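Long-range contact in insecticidal protein (Brevibacillus laterosporus, PDB 7ML9), which is active against the western corn rootworm and probably kills it by forming beta-barrel pores in membranes: residues A47-Q59 / Y62-P74. Residues are numbered along the deposited sequence; the frame is centred on the assembly and turned at random.
Sequences AWNTNFKPSDEQQ and YSPTEGIVFLTPP
Q59 and L71 form an antiparallel hydrogen-bonded pair in the small two-stranded hairpin of strands 59-63 and 69-71, and the loop that leaves helix 28-48 folds back along this hairpin near one end of the elongated molecule. Two backbone bonds close the pair, Q59 N to L71 O (2.9 Å) and L71 N to Q59 O (2.8 Å). On the face shared by Q59 and L71, the leucine CB sits 3.8 Å from the centroid of the F52 ring, almost on the ring normal, a CH-pi contact; L71 CD2 reaches the CG side of the same ring, and F44 of the helix touches the leucine as well. The V69 carbonyl oxygen approaches the rim of the F52 ring, close to the ring plane. The Q59 side chain leaves between its own N and carbonyl carbon (chi1 67°) and runs out extended beside L71, where its amide clasps the K53 backbone: Q59 NE2 gives to K53 O in the amide plane, and Q59 OE1 accepts from K53 N. These two bonds fix the rotation of the amide and tie the loop to the strand. Next along, Q58 NE2 donates to T72 OG1 (3.1 Å, 165°) in the plane of its amide. P73 packs its ring against the carbonyls of S55 to E57, and a water gives hydrogen bonds to both D56 O and P73 O; the D56 carboxylate turns to R37 and R82. At the turn end, S63 OG donates to the carbonyl O of W48, the last residue of the helix (2.7 Å), nearly in line with the C=O, while the E66 carboxylate meets the W48 ring edge through OE1, 3.1 Å from CZ3. Two residues, E66 and G67, stand opposite the single S63, a classic beta bulge beside the tight turn of a beta-hairpin packed on a helix, here in an ETX/MTX2-family toxin.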
loop_
_atom_site.group_PDB
_atom_site.type_symbol
_atom_site.label_atom_id
_atom_site.label_comp_id
_atom_site.label_asym_id
_atom_site.label_seq_id
_atom_site.Cartn_x
_atom_site.Cartn_y
_atom_site.Cartn_z
ATOM N N ALA A 47 18.116 -31.388 24.207
ATOM C CA ALA A 47 18.180 -32.792 24.610
ATOM C C ALA A 47 19.586 -33.205 25.010
ATOM O O ALA A 47 19.752 -34.038 25.909
ATOM C CB ALA A 47 17.681 -33.695 23.479
ATOM N N TRP A 48 20.600 -32.637 24.368
ATOM C CA TRP A 48 21.956 -33.139 24.486
ATOM C C TRP A 48 22.964 -32.077 24.884
ATOM O O TRP A 48 24.155 -32.388 24.957
ATOM C CB TRP A 48 22.396 -33.783 23.156
ATOM C CG TRP A 48 21.591 -34.999 22.774
ATOM C CD1 TRP A 48 20.837 -35.168 21.647
ATOM C CD2 TRP A 48 21.467 -36.219 23.522
ATOM N NE1 TRP A 48 20.249 -36.410 21.650
ATOM C CE2 TRP A 48 20.619 -37.074 22.788
ATOM C CE3 TRP A 48 21.997 -36.671 24.740
ATOM C CZ2 TRP A 48 20.292 -38.360 23.226
ATOM C CZ3 TRP A 48 21.661 -37.950 25.180
ATOM C CH2 TRP A 48 20.821 -38.778 24.422
ATOM N N ASN A 49 22.529 -30.834 25.115
ATOM C CA ASN A 49 23.423 -29.720 25.453
ATOM C C ASN A 49 24.479 -29.475 24.379
ATOM O O ASN A 49 25.628 -29.147 24.680
ATOM C CB ASN A 49 24.075 -29.937 26.814
ATOM C CG ASN A 49 23.072 -29.879 27.927
ATOM O OD1 ASN A 49 22.764 -30.889 28.566
ATOM N ND2 ASN A 49 22.511 -28.700 28.137
ATOM N N THR A 50 24.079 -29.603 23.117
ATOM C CA THR A 50 24.959 -29.383 21.983
ATOM C C THR A 50 24.799 -27.952 21.468
ATOM O O THR A 50 23.974 -27.183 21.959
ATOM C CB THR A 50 24.642 -30.392 20.881
ATOM O OG1 THR A 50 23.222 -30.580 20.817
ATOM C CG2 THR A 50 25.325 -31.741 21.176
ATOM N N ASN A 51 25.570 -27.601 20.444
ATOM C CA ASN A 51 25.498 -26.289 19.802
ATOM C C ASN A 51 25.287 -26.420 18.283
ATOM O O ASN A 51 25.903 -25.704 17.483
ATOM C CB ASN A 51 26.743 -25.470 20.118
ATOM C CG ASN A 51 28.011 -26.032 19.460
ATOM O OD1 ASN A 51 28.061 -27.201 19.053
ATOM N ND2 ASN A 51 29.027 -25.191 19.331
ATOM N N PHE A 52 24.415 -27.349 17.875
ATOM C CA PHE A 52 24.096 -27.534 16.461
ATOM C C PHE A 52 23.459 -26.271 15.886
ATOM O O PHE A 52 22.677 -25.590 16.555
ATOM C CB PHE A 52 23.116 -28.697 16.263
ATOM C CG PHE A 52 23.679 -30.068 16.620
ATOM C CD1 PHE A 52 24.844 -30.532 16.038
ATOM C CD2 PHE A 52 23.016 -30.889 17.520
ATOM C CE1 PHE A 52 25.356 -31.790 16.351
ATOM C CE2 PHE A 52 23.525 -32.156 17.849
ATOM C CZ PHE A 52 24.696 -32.596 17.261
ATOM N N LYS A 53 23.770 -25.984 14.609
ATOM C CA LYS A 53 23.192 -24.886 13.842
ATOM C C LYS A 53 22.124 -25.421 12.900
ATOM O O LYS A 53 22.146 -26.604 12.542
ATOM C CB LYS A 53 24.279 -24.176 13.033
ATOM C CG LYS A 53 25.500 -23.772 13.833
ATOM C CD LYS A 53 25.191 -22.654 14.808
ATOM C CE LYS A 53 26.467 -21.980 15.300
ATOM N NZ LYS A 53 27.432 -22.964 15.884
ATOM N N PRO A 54 21.166 -24.589 12.474
ATOM C CA PRO A 54 20.168 -25.063 11.495
ATOM C C PRO A 54 20.835 -25.387 10.164
ATOM O O PRO A 54 21.500 -24.543 9.562
ATOM C CB PRO A 54 19.188 -23.881 11.386
ATOM C CG PRO A 54 20.013 -22.668 11.768
ATOM C CD PRO A 54 20.956 -23.171 12.844
ATOM N N SER A 55 20.655 -26.624 9.699
ATOM C CA SER A 55 21.399 -27.059 8.521
ATOM C C SER A 55 20.862 -28.388 8.014
ATOM O O SER A 55 20.324 -29.198 8.777
ATOM C CB SER A 55 22.901 -27.192 8.820
ATOM O OG SER A 55 23.597 -27.702 7.690
ATOM N N ASP A 56 21.010 -28.591 6.707
ATOM C CA ASP A 56 20.772 -29.882 6.078
ATOM C C ASP A 56 22.039 -30.730 6.015
ATOM O O ASP A 56 21.968 -31.907 5.639
ATOM C CB ASP A 56 20.224 -29.686 4.655
ATOM C CG ASP A 56 18.784 -29.179 4.640
ATOM O OD1 ASP A 56 18.138 -29.134 5.712
ATOM O OD2 ASP A 56 18.297 -28.837 3.540
ATOM N N GLU A 57 23.183 -30.166 6.380
ATOM C CA GLU A 57 24.470 -30.843 6.285
ATOM C C GLU A 57 24.766 -31.616 7.562
ATOM O O GLU A 57 24.307 -31.256 8.651
ATOM C CB GLU A 57 25.593 -29.838 6.032
ATOM C CG GLU A 57 25.637 -29.268 4.624
ATOM C CD GLU A 57 26.856 -28.390 4.396
ATOM O OE1 GLU A 57 26.986 -27.363 5.096
ATOM O OE2 GLU A 57 27.686 -28.727 3.521
ATOM N N GLN A 58 25.549 -32.680 7.426
ATOM C CA GLN A 58 25.973 -33.390 8.619
ATOM C C GLN A 58 26.847 -32.467 9.456
ATOM O O GLN A 58 27.666 -31.710 8.927
ATOM C CB GLN A 58 26.731 -34.663 8.252
ATOM C CG GLN A 58 27.153 -35.465 9.471
ATOM C CD GLN A 58 27.999 -36.669 9.095
ATOM O OE1 GLN A 58 29.115 -36.520 8.600
ATOM N NE2 GLN A 58 27.465 -37.863 9.319
ATOM N N GLN A 59 26.643 -32.493 10.765
ATOM C CA GLN A 59 27.455 -31.672 11.649
ATOM C C GLN A 59 27.682 -32.428 12.947
ATOM O O GLN A 59 26.973 -33.389 13.268
ATOM C CB GLN A 59 26.809 -30.292 11.904
ATOM C CG GLN A 59 25.512 -30.320 12.687
ATOM C CD GLN A 59 24.786 -28.960 12.698
ATOM O OE1 GLN A 59 25.334 -27.944 13.137
ATOM N NE2 GLN A 59 23.542 -28.955 12.238
ATOM N N TYR A 62 30.222 -30.950 20.480
ATOM C CA TYR A 62 30.678 -31.563 21.717
ATOM C C TYR A 62 29.668 -31.271 22.819
ATOM O O TYR A 62 29.387 -30.108 23.120
ATOM C CB TYR A 62 32.065 -31.060 22.112
ATOM C CG TYR A 62 32.465 -31.533 23.485
ATOM C CD1 TYR A 62 32.678 -32.890 23.731
ATOM C CD2 TYR A 62 32.610 -30.639 24.546
ATOM C CE1 TYR A 62 33.032 -33.342 24.996
ATOM C CE2 TYR A 62 32.967 -31.081 25.816
ATOM C CZ TYR A 62 33.176 -32.435 26.032
ATOM O OH TYR A 62 33.530 -32.882 27.286
ATOM N N SER A 63 29.119 -32.324 23.415
ATOM C CA SER A 63 28.197 -32.153 24.521
ATOM C C SER A 63 28.940 -32.357 25.831
ATOM O O SER A 63 29.550 -33.422 26.023
ATOM C CB SER A 63 27.047 -33.136 24.422
ATOM O OG SER A 63 26.551 -33.458 25.709
ATOM N N PRO A 64 28.924 -31.390 26.752
ATOM C CA PRO A 64 29.580 -31.603 28.052
ATOM C C PRO A 64 29.020 -32.786 28.811
ATOM O O PRO A 64 29.698 -33.316 29.697
ATOM C CB PRO A 64 29.315 -30.288 28.798
ATOM C CG PRO A 64 29.009 -29.289 27.728
ATOM C CD PRO A 64 28.304 -30.059 26.654
ATOM N N THR A 65 27.811 -33.226 28.481
ATOM C CA THR A 65 27.160 -34.334 29.161
ATOM C C THR A 65 27.119 -35.611 28.332
ATOM O O THR A 65 26.568 -36.612 28.797
ATOM C CB THR A 65 25.729 -33.933 29.554
ATOM O OG1 THR A 65 25.141 -34.965 30.354
ATOM C CG2 THR A 65 24.861 -33.704 28.313
ATOM N N GLU A 66 27.686 -35.611 27.123
ATOM C CA GLU A 66 27.464 -36.727 26.210
ATOM C C GLU A 66 28.651 -37.015 25.298
ATOM O O GLU A 66 28.728 -38.092 24.698
ATOM C CB GLU A 66 26.228 -36.449 25.355
ATOM C CG GLU A 66 25.616 -37.676 24.742
ATOM C CD GLU A 66 24.924 -38.516 25.776
ATOM O OE1 GLU A 66 24.357 -37.918 26.717
ATOM O OE2 GLU A 66 24.947 -39.760 25.653
ATOM N N GLY A 67 29.567 -36.067 25.166
ATOM C CA GLY A 67 30.667 -36.223 24.238
ATOM C C GLY A 67 30.322 -35.683 22.863
ATOM O O GLY A 67 29.375 -34.909 22.686
ATOM N N ILE A 68 31.114 -36.098 21.871
ATOM C CA ILE A 68 30.871 -35.666 20.501
ATOM C C ILE A 68 29.598 -36.322 19.991
ATOM O O ILE A 68 29.417 -37.542 20.094
ATOM C CB ILE A 68 32.069 -35.992 19.596
ATOM C CG1 ILE A 68 33.351 -35.363 20.155
ATOM C CG2 ILE A 68 31.809 -35.494 18.177
ATOM C CD1 ILE A 68 33.369 -33.839 20.138
ATOM N N VAL A 69 28.694 -35.504 19.464
ATOM C CA VAL A 69 27.398 -35.957 18.984
ATOM C C VAL A 69 27.270 -35.521 17.533
ATOM O O VAL A 69 27.788 -34.471 17.138
ATOM C CB VAL A 69 26.240 -35.386 19.836
ATOM C CG1 VAL A 69 24.923 -35.985 19.414
ATOM C CG2 VAL A 69 26.484 -35.648 21.300
ATOM N N PHE A 70 26.587 -36.336 16.739
ATOM C CA PHE A 70 26.417 -36.055 15.323
ATOM C C PHE A 70 24.952 -35.801 14.996
ATOM O O PHE A 70 24.052 -36.415 15.582
ATOM C CB PHE A 70 26.963 -37.200 14.468
ATOM C CG PHE A 70 28.434 -37.092 14.197
ATOM C CD1 PHE A 70 28.899 -36.409 13.084
ATOM C CD2 PHE A 70 29.356 -37.651 15.067
ATOM C CE1 PHE A 70 30.254 -36.298 12.832
ATOM C CE2 PHE A 70 30.715 -37.540 14.823
ATOM C CZ PHE A 70 31.164 -36.860 13.704
ATOM N N LEU A 71 24.728 -34.865 14.077
ATOM C CA LEU A 71 23.408 -34.594 13.518
ATOM C C LEU A 71 23.531 -34.751 12.013
ATOM O O LEU A 71 24.272 -34.005 11.366
ATOM C CB LEU A 71 22.907 -33.194 13.901
ATOM C CG LEU A 71 21.551 -32.732 13.331
ATOM C CD1 LEU A 71 20.484 -33.785 13.528
ATOM C CD2 LEU A 71 21.115 -31.368 13.949
ATOM N N THR A 72 22.845 -35.751 11.472
ATOM C CA THR A 72 22.879 -36.077 10.044
ATOM C C THR A 72 21.435 -36.135 9.571
ATOM O O THR A 72 20.781 -37.181 9.679
ATOM C CB THR A 72 23.580 -37.413 9.780
ATOM O OG1 THR A 72 24.718 -37.542 10.642
ATOM C CG2 THR A 72 24.022 -37.515 8.314
ATOM N N PRO A 73 20.893 -35.027 9.069
ATOM C CA PRO A 73 19.529 -35.053 8.517
ATOM C C PRO A 73 19.449 -35.980 7.313
ATOM O O PRO A 73 20.274 -35.891 6.388
ATOM C CB PRO A 73 19.267 -33.587 8.131
ATOM C CG PRO A 73 20.274 -32.777 8.968
ATOM C CD PRO A 73 21.489 -33.679 9.053
ATOM N N PRO A 74 18.491 -36.897 7.303
ATOM C CA PRO A 74 18.367 -37.841 6.186
ATOM C C PRO A 74 17.753 -37.194 4.948
ATOM O O PRO A 74 17.140 -36.124 5.006
ATOM C CB PRO A 74 17.448 -38.925 6.754
ATOM C CG PRO A 74 16.629 -38.228 7.755
ATOM C CD PRO A 74 17.469 -37.124 8.336
HETATM O O HOH W 1 22.661 -34.612 6.162
#